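Local coordinates for sporulation inhibitor of replication protein SirA (Bacillus subtilis, PDB 4TPS), which inhibits the initiation of DNA replication during sporulation, binding domain I of DnaA and so enforcing diploidy, at residues H23-G26 and R27-V30; I64-M67 and H68-K72; M73-N76 and K77-Y80; E116-T119 and I120-V124. All blocks are in the same frame, centred on the assembly; numbering follows the deposited sequence.

Contact 1: residues H23-G26 and R27-V30; sequences HYFG and RESV
Arg27 reaches back over the turn to His23 by hydrogen bonding: its NH2 donates to the carbonyl O of His23 at 3.2 Å, approaching from well out of the carbonyl plane. A water adds a further link, donating to the O atoms of His23 and Phe25 and accepting from Arg27 NE. The guanidinium also makes ring contacts. Its NH2 lies over one face of the His23 imidazole, the two planes 77° apart, while CE1 of Tyr24 sits over a guanidinium face, 3.9 Å from Arg27 NH1. The backbone beneath is a type II beta turn from Tyr24 to Arg27, closed by Arg27 N to Tyr24 O at 2.9 Å, which joins helix 18-23 to helix 28-39; Gly26 takes the positive phi of such a turn (79°). Across it the carboxylate of Glu28 folds back through a bend at chi2 (87°), and its OE2 accepts a weak bond from Gly26 N while also receiving Trp144 NE1. Apolar packing is supplied by Val30 CG1, 3.4 Å from Tyr24 CE1. At the interface with the other protein chain, an acidic side chain of that chain bonds His23 NE2, and an aromatic one meets the Tyr24 ring.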
# COMPACT_ATOMS: atom_id res chain seq x y z
N HIS A 23 -8.68 6.90 3.83
CA HIS A 23 -9.40 6.70 2.58
C HIS A 23 -10.07 5.31 2.53
O HIS A 23 -11.17 5.22 2.05
CB HIS A 23 -8.47 6.88 1.39
CG HIS A 23 -9.15 6.86 0.06
ND1 HIS A 23 -10.08 7.82 -0.31
CD2 HIS A 23 -9.05 6.01 -0.99
CE1 HIS A 23 -10.51 7.56 -1.54
NE2 HIS A 23 -9.89 6.48 -1.98
N TYR A 24 -9.41 4.26 3.04
CA TYR A 24 -9.91 2.93 2.99
C TYR A 24 -10.52 2.46 4.31
O TYR A 24 -10.76 1.26 4.46
CB TYR A 24 -8.79 1.97 2.54
CG TYR A 24 -8.63 2.01 1.05
CD1 TYR A 24 -9.53 1.34 0.24
CD2 TYR A 24 -7.59 2.69 0.46
CE1 TYR A 24 -9.43 1.40 -1.16
CE2 TYR A 24 -7.49 2.74 -0.95
CZ TYR A 24 -8.44 2.11 -1.74
OH TYR A 24 -8.38 2.11 -3.09
N PHE A 25 -10.83 3.40 5.24
CA PHE A 25 -11.56 3.04 6.44
C PHE A 25 -12.90 2.37 6.06
O PHE A 25 -13.66 2.94 5.29
CB PHE A 25 -11.90 4.32 7.25
CG PHE A 25 -12.85 4.04 8.44
CD1 PHE A 25 -12.40 3.27 9.45
CD2 PHE A 25 -14.13 4.56 8.51
CE1 PHE A 25 -13.20 2.99 10.59
CE2 PHE A 25 -14.96 4.27 9.59
CZ PHE A 25 -14.49 3.49 10.65
N GLY A 26 -13.20 1.18 6.60
CA GLY A 26 -14.41 0.50 6.20
C GLY A 26 -14.37 -0.23 4.86
O GLY A 26 -15.36 -0.81 4.43
N ARG A 27 -13.23 -0.15 4.20
CA ARG A 27 -13.01 -0.80 2.92
C ARG A 27 -11.65 -1.48 2.94
O ARG A 27 -10.97 -1.60 1.90
CB ARG A 27 -13.06 0.27 1.80
CG ARG A 27 -14.39 0.93 1.57
CD ARG A 27 -14.37 1.55 0.18
NE ARG A 27 -13.57 2.78 0.14
CZ ARG A 27 -12.94 3.26 -0.93
NH1 ARG A 27 -12.96 2.65 -2.12
NH2 ARG A 27 -12.28 4.40 -0.82
N GLU A 28 -11.23 -1.97 4.12
CA GLU A 28 -9.88 -2.54 4.26
C GLU A 28 -9.66 -3.81 3.41
O GLU A 28 -8.48 -4.19 3.07
CB GLU A 28 -9.52 -2.81 5.72
CG GLU A 28 -9.38 -1.50 6.55
CD GLU A 28 -10.63 -0.96 7.15
OE1 GLU A 28 -11.75 -1.50 6.83
OE2 GLU A 28 -10.48 0.02 7.95
N SER A 29 -10.75 -4.47 3.03
CA SER A 29 -10.62 -5.61 2.10
C SER A 29 -9.93 -5.23 0.80
O SER A 29 -9.23 -6.02 0.22
CB SER A 29 -12.01 -6.18 1.81
OG SER A 29 -12.79 -5.24 1.10
N VAL A 30 -10.06 -3.98 0.36
CA VAL A 30 -9.45 -3.56 -0.88
C VAL A 30 -7.94 -3.51 -0.72
O VAL A 30 -7.20 -3.86 -1.62
CB VAL A 30 -9.97 -2.19 -1.29
CG1 VAL A 30 -9.28 -1.69 -2.57
CG2 VAL A 30 -11.44 -2.34 -1.57
O HOH W 1 -13.75 4.31 2.87

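Contact 2: residues I64-M67 and H68-K72; sequences ILHM and HQRLK
His66 and Arg70 run side by side on one flank of the helix, with CE1 of the imidazole 3.6 Å from Arg70 NE and lying over one face of the guanidinium. The two planes stand 70° apart and Arg70 CG lies over the imidazole face, so the groups are not stacked in parallel. Arg70 comes up beside the ring because its chain bends at chi2 (-69°). Well round the helix from this pair, the methyl CG2 of Ile64 touches the His68 ring at NE2, 3.6 Å away, and the two side chains point the same way. Gln69 lies across Leu65, its NE2 3.9 Å from Leu65 CD1, and on the buried side Met67 CE approaches Leu71 CG at 4.1 Å. Further out, a water joins His66 ND1 (2.7 Å) to Gln69 OE1 (2.6 Å), restraining both groups. His68 ND1 is hydrogen-bonded to the hydroxyl of Tyr87, which also receives Lys72 NZ, and Met67 and His68 both rest on Met102. Beneath the side chains run i to i+4 backbone bonds, among them Leu71 N to Met67 O at 2.8 Å, the regular ladder of an alpha helix, here amphipathic and packed against the antiparallel sheet.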
# COMPACT_ATOMS: atom_id res chain seq x y z
N ILE A 64 13.22 0.90 12.13
CA ILE A 64 13.94 -0.30 12.59
C ILE A 64 14.56 -0.09 13.98
O ILE A 64 14.41 -0.94 14.89
CB ILE A 64 15.04 -0.71 11.58
CG1 ILE A 64 14.43 -1.05 10.18
CG2 ILE A 64 15.83 -1.90 12.12
CD1 ILE A 64 13.56 -2.27 10.15
N LEU A 65 15.32 0.99 14.16
CA LEU A 65 15.98 1.19 15.44
C LEU A 65 14.95 1.33 16.61
O LEU A 65 15.13 0.72 17.68
CB LEU A 65 16.94 2.36 15.40
CG LEU A 65 17.61 2.67 16.75
CD1 LEU A 65 18.42 1.50 17.25
CD2 LEU A 65 18.48 3.93 16.71
N HIS A 66 13.87 2.05 16.37
CA HIS A 66 12.79 2.19 17.33
C HIS A 66 12.23 0.81 17.69
O HIS A 66 12.02 0.49 18.85
CB HIS A 66 11.74 3.13 16.76
CG HIS A 66 10.63 3.52 17.69
ND1 HIS A 66 10.83 3.81 19.03
CD2 HIS A 66 9.31 3.70 17.47
CE1 HIS A 66 9.67 4.11 19.58
NE2 HIS A 66 8.74 4.08 18.66
N MET A 67 12.00 -0.00 16.67
CA MET A 67 11.47 -1.38 16.90
C MET A 67 12.44 -2.18 17.75
O MET A 67 12.02 -2.89 18.66
CB MET A 67 11.15 -2.07 15.59
CG MET A 67 9.89 -1.62 14.92
SD MET A 67 8.45 -1.67 16.01
CE MET A 67 8.51 -3.35 16.48
N HIS A 68 13.75 -2.14 17.41
CA HIS A 68 14.73 -2.90 18.14
C HIS A 68 14.66 -2.52 19.62
O HIS A 68 14.67 -3.40 20.50
CB HIS A 68 16.14 -2.62 17.68
CG HIS A 68 16.55 -3.35 16.46
ND1 HIS A 68 16.54 -4.72 16.37
CD2 HIS A 68 17.11 -2.90 15.31
CE1 HIS A 68 17.03 -5.09 15.20
NE2 HIS A 68 17.39 -4.01 14.55
N GLN A 69 14.62 -1.22 19.91
CA GLN A 69 14.59 -0.77 21.29
C GLN A 69 13.36 -1.28 22.04
O GLN A 69 13.47 -1.79 23.16
CB GLN A 69 14.70 0.72 21.33
CG GLN A 69 16.05 1.17 20.76
CD GLN A 69 16.19 2.67 20.51
OE1 GLN A 69 15.22 3.36 20.18
NE2 GLN A 69 17.43 3.18 20.65
N ARG A 70 12.21 -1.11 21.41
CA ARG A 70 10.97 -1.55 22.02
C ARG A 70 10.87 -3.06 22.21
O ARG A 70 10.38 -3.55 23.28
CB ARG A 70 9.78 -1.03 21.18
CG ARG A 70 9.59 0.47 21.19
CD ARG A 70 9.14 0.93 22.58
NE ARG A 70 8.88 2.38 22.66
CZ ARG A 70 7.69 2.96 22.48
NH1 ARG A 70 6.60 2.26 22.22
NH2 ARG A 70 7.59 4.29 22.60
N LEU A 71 11.35 -3.79 21.23
CA LEU A 71 11.39 -5.26 21.35
C LEU A 71 12.29 -5.73 22.47
O LEU A 71 11.91 -6.60 23.28
CB LEU A 71 11.83 -5.89 20.02
CG LEU A 71 10.77 -5.81 18.90
CD1 LEU A 71 11.47 -6.04 17.56
CD2 LEU A 71 9.67 -6.82 19.13
N LYS A 72 13.50 -5.21 22.53
CA LYS A 72 14.43 -5.65 23.56
C LYS A 72 13.93 -5.34 24.93
O LYS A 72 14.13 -6.13 25.86
CB LYS A 72 15.78 -5.00 23.37
CG LYS A 72 16.56 -5.53 22.17
CD LYS A 72 18.02 -5.10 22.29
CE LYS A 72 18.59 -4.64 20.97
NZ LYS A 72 18.26 -5.65 19.95
O HOH W 2 12.78 3.68 20.96

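Contact 3: residues M73-N76 and K77-Y80; sequences MNLN and KTDY
Leu75 to Thr78 form a type II beta turn, closed by Thr78 N donating to Leu75 O at 2.8 Å, with Lys77 at positive phi (63°) in its third position. The side chain of Leu75 meets the ring of Tyr80 beyond the turn: its CB lies over one face in a CH-pi contact, 3.9 Å from the ring centroid and 24° off its normal, and Leu75 CB is 3.6 Å from Tyr80 CD1. CD1 of Leu75 is 4.0 Å from Tyr80 CD2, so CB and one terminal methyl both touch the ring. A Tyr80 chi1 of 92°, well displaced from the usual staggered value, turns the ring back toward the helix end. Asn76 and Lys77 lie obliquely across one another, with OD1 of Asn76 3.5 Å from Lys77 CE, though the lysine is poorly ordered. A water bridges Asn74 O, to which it donates, and Thr78 OG1, from which it accepts, linking the threonine hydroxyl to the last turn of the helix. The turn carries the chain from helix 64-75 into strand 79-83, where Asp79 pairs with Ala90; Leu75 and Tyr80 both pack on Tyr87 and Ile89 of strand 86-90, and Leu75 also meets Ile120 of helix 116-128.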
# COMPACT_ATOMS: atom_id res chain seq x y z
N MET A 73 13.24 -4.22 25.10
CA MET A 73 12.67 -3.89 26.40
C MET A 73 11.54 -4.85 26.80
O MET A 73 11.50 -5.37 27.92
CB MET A 73 12.06 -2.51 26.39
CG MET A 73 13.04 -1.40 26.39
SD MET A 73 11.97 -0.01 26.09
CE MET A 73 13.24 1.08 25.48
N ASN A 74 10.63 -5.09 25.88
CA ASN A 74 9.50 -5.94 26.13
C ASN A 74 9.82 -7.42 26.31
O ASN A 74 9.14 -8.10 27.08
CB ASN A 74 8.51 -5.81 25.02
CG ASN A 74 7.16 -6.26 25.45
OD1 ASN A 74 6.50 -5.63 26.29
ND2 ASN A 74 6.76 -7.38 24.96
N LEU A 75 10.83 -7.91 25.59
CA LEU A 75 11.20 -9.33 25.64
C LEU A 75 12.23 -9.70 26.73
O LEU A 75 12.59 -10.85 26.87
CB LEU A 75 11.71 -9.79 24.28
CG LEU A 75 10.75 -9.59 23.13
CD1 LEU A 75 11.42 -10.06 21.84
CD2 LEU A 75 9.45 -10.34 23.33
N ASN A 76 12.70 -8.71 27.49
CA ASN A 76 13.74 -8.93 28.49
C ASN A 76 13.33 -10.10 29.41
O ASN A 76 12.16 -10.23 29.81
CB ASN A 76 13.91 -7.63 29.28
CG ASN A 76 15.02 -7.68 30.28
OD1 ASN A 76 14.79 -7.36 31.44
ND2 ASN A 76 16.22 -8.07 29.86
N LYS A 77 14.27 -11.02 29.60
CA LYS A 77 14.07 -12.24 30.42
C LYS A 77 12.98 -13.21 29.91
O LYS A 77 12.61 -14.14 30.58
CB LYS A 77 13.83 -11.83 31.87
CG LYS A 77 14.90 -10.84 32.40
CD LYS A 77 14.88 -10.60 33.92
CE LYS A 77 14.35 -9.22 34.32
NZ LYS A 77 12.90 -9.14 34.01
N THR A 78 12.51 -13.02 28.70
CA THR A 78 11.67 -13.98 27.96
C THR A 78 12.66 -14.92 27.27
O THR A 78 13.82 -14.58 27.09
CB THR A 78 10.81 -13.17 26.90
OG1 THR A 78 9.66 -12.60 27.53
CG2 THR A 78 10.33 -13.99 25.74
N ASP A 79 12.19 -16.08 26.86
CA ASP A 79 12.95 -16.97 25.99
C ASP A 79 12.93 -16.33 24.60
O ASP A 79 12.04 -16.59 23.83
CB ASP A 79 12.31 -18.37 25.93
CG ASP A 79 12.72 -19.30 27.09
OD1 ASP A 79 13.93 -19.61 27.29
OD2 ASP A 79 11.83 -19.81 27.77
N TYR A 80 13.93 -15.49 24.29
CA TYR A 80 14.11 -14.98 22.97
C TYR A 80 15.54 -14.95 22.52
O TYR A 80 16.45 -14.89 23.36
CB TYR A 80 13.49 -13.58 22.87
CG TYR A 80 14.37 -12.43 23.15
CD1 TYR A 80 14.56 -11.98 24.46
CD2 TYR A 80 15.02 -11.73 22.10
CE1 TYR A 80 15.34 -10.89 24.70
CE2 TYR A 80 15.86 -10.70 22.36
CZ TYR A 80 16.01 -10.24 23.65
OH TYR A 80 16.83 -9.15 23.92
O HOH W 3 9.84 -9.97 29.09

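Contact 4: residues E116-T119 and I120-V124; sequences EAET and IFFEV
Phe122 carries its ring over the backbone of the preceding turn, with Glu118 O on one face, 3.5 Å above the plane and offset toward the rim. Glu118 CB stands over the ring too, a CH-pi contact 4.3 Å from the centroid, and its CG is 3.7 Å from Phe122 CE2. The tyrosine ring of Tyr11 meets Phe122 edge-to-face. Glu118 and Phe122 point the same way, yet the carboxylate and ring planes are 72° apart. A chi1 of 56° leaves Glu118 CG flanked by both its backbone N and C; from there the chain bends at chi2, and the buried carboxylate is satisfied at both oxygens, by a salt bridge from OE1 to Arg9 NH1 and a hydrogen bond between OE2 and Tyr11 OH. Phe121 faces a different side, its ring meeting that of Phe100. On another side of the helix Glu116 OE2 comes 3.5 Å from Ile120 CG1, the two side chains nearly at right angles. The backbone bonds follow i to i+4 spacing: Phe122 N to Glu118 O at 2.9 Å and Glu123 N to Thr119 O at 2.8 Å. This is an amphipathic alpha helix packed on strands 86-90 and 106-113 of the antiparallel sheet and on helix 64-75.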
# COMPACT_ATOMS: atom_id res chain seq x y z
N GLU A 116 -1.29 -16.08 22.22
CA GLU A 116 -0.30 -15.24 22.94
C GLU A 116 1.02 -15.02 22.16
O GLU A 116 1.68 -13.98 22.35
CB GLU A 116 0.02 -15.79 24.34
CG GLU A 116 0.83 -14.82 25.16
CD GLU A 116 0.17 -13.42 25.33
OE1 GLU A 116 -1.08 -13.35 25.50
OE2 GLU A 116 0.89 -12.38 25.29
N ALA A 117 1.41 -16.00 21.35
CA ALA A 117 2.69 -15.97 20.67
C ALA A 117 2.83 -14.71 19.77
O ALA A 117 3.74 -13.93 19.94
CB ALA A 117 2.94 -17.29 19.89
N GLU A 118 1.92 -14.54 18.84
CA GLU A 118 1.92 -13.36 17.97
C GLU A 118 1.51 -12.09 18.72
O GLU A 118 1.99 -11.00 18.39
CB GLU A 118 1.07 -13.52 16.68
CG GLU A 118 -0.39 -13.88 16.84
CD GLU A 118 -0.60 -15.38 16.72
OE1 GLU A 118 -0.08 -16.10 17.61
OE2 GLU A 118 -1.26 -15.82 15.75
N THR A 119 0.70 -12.26 19.77
CA THR A 119 0.19 -11.14 20.54
C THR A 119 1.36 -10.38 21.19
O THR A 119 1.30 -9.17 21.32
CB THR A 119 -0.82 -11.62 21.59
OG1 THR A 119 -1.98 -12.13 20.90
CG2 THR A 119 -1.23 -10.48 22.50
N ILE A 120 2.39 -11.10 21.61
CA ILE A 120 3.55 -10.43 22.20
C ILE A 120 4.14 -9.37 21.22
O ILE A 120 4.41 -8.23 21.61
CB ILE A 120 4.61 -11.45 22.67
CG1 ILE A 120 4.08 -12.11 23.98
CG2 ILE A 120 5.94 -10.79 22.92
CD1 ILE A 120 4.93 -13.22 24.48
N PHE A 121 4.25 -9.76 19.95
CA PHE A 121 4.74 -8.85 18.93
C PHE A 121 3.71 -7.77 18.58
O PHE A 121 4.06 -6.59 18.43
CB PHE A 121 5.18 -9.62 17.70
CG PHE A 121 6.42 -10.49 17.93
CD1 PHE A 121 7.60 -9.93 18.34
CD2 PHE A 121 6.39 -11.83 17.66
CE1 PHE A 121 8.75 -10.68 18.54
CE2 PHE A 121 7.52 -12.61 17.85
CZ PHE A 121 8.70 -12.02 18.29
N PHE A 122 2.44 -8.15 18.47
CA PHE A 122 1.39 -7.21 18.10
C PHE A 122 1.27 -6.14 19.16
O PHE A 122 0.97 -5.00 18.84
CB PHE A 122 -0.01 -7.85 17.92
CG PHE A 122 -0.14 -8.80 16.72
CD1 PHE A 122 0.67 -8.71 15.63
CD2 PHE A 122 -1.22 -9.70 16.67
CE1 PHE A 122 0.53 -9.56 14.55
CE2 PHE A 122 -1.38 -10.55 15.59
CZ PHE A 122 -0.53 -10.43 14.50
N GLU A 123 1.46 -6.50 20.43
CA GLU A 123 1.38 -5.50 21.51
C GLU A 123 2.52 -4.46 21.37
O GLU A 123 2.29 -3.27 21.58
CB GLU A 123 1.50 -6.17 22.87
CG GLU A 123 1.09 -5.26 23.99
CD GLU A 123 -0.44 -5.11 24.16
OE1 GLU A 123 -0.84 -4.53 25.18
OE2 GLU A 123 -1.26 -5.54 23.30
N VAL A 124 3.73 -4.87 21.00
CA VAL A 124 4.81 -3.90 20.79
C VAL A 124 4.42 -2.96 19.61
O VAL A 124 4.46 -1.74 19.72
CB VAL A 124 6.12 -4.62 20.50
CG1 VAL A 124 7.22 -3.68 20.06
CG2 VAL A 124 6.56 -5.42 21.73

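How the contacts relate
Along the chain the four contacts come in numerical order. Contacts 2 and 3 share helix 64-75, their centres about 12 Å apart, and the centre of contact 4, on helix 116-128, lies about 14 Å from that of contact 2 and 12 Å from that of contact 3. All three touch: Leu71 CD2 meets Phe121 CD1 at 3.8 Å, and Leu75 CD2 meets Ile120 CG2 at 3.6 Å, so the two helices pack together beside the antiparallel sheet. Contact 1 stands apart, its centre about 24 Å from that of contact 4, at the junction of helices 18-23 and 28-39. Of the four, it alone meets the chain of another protein, far from the packed helices.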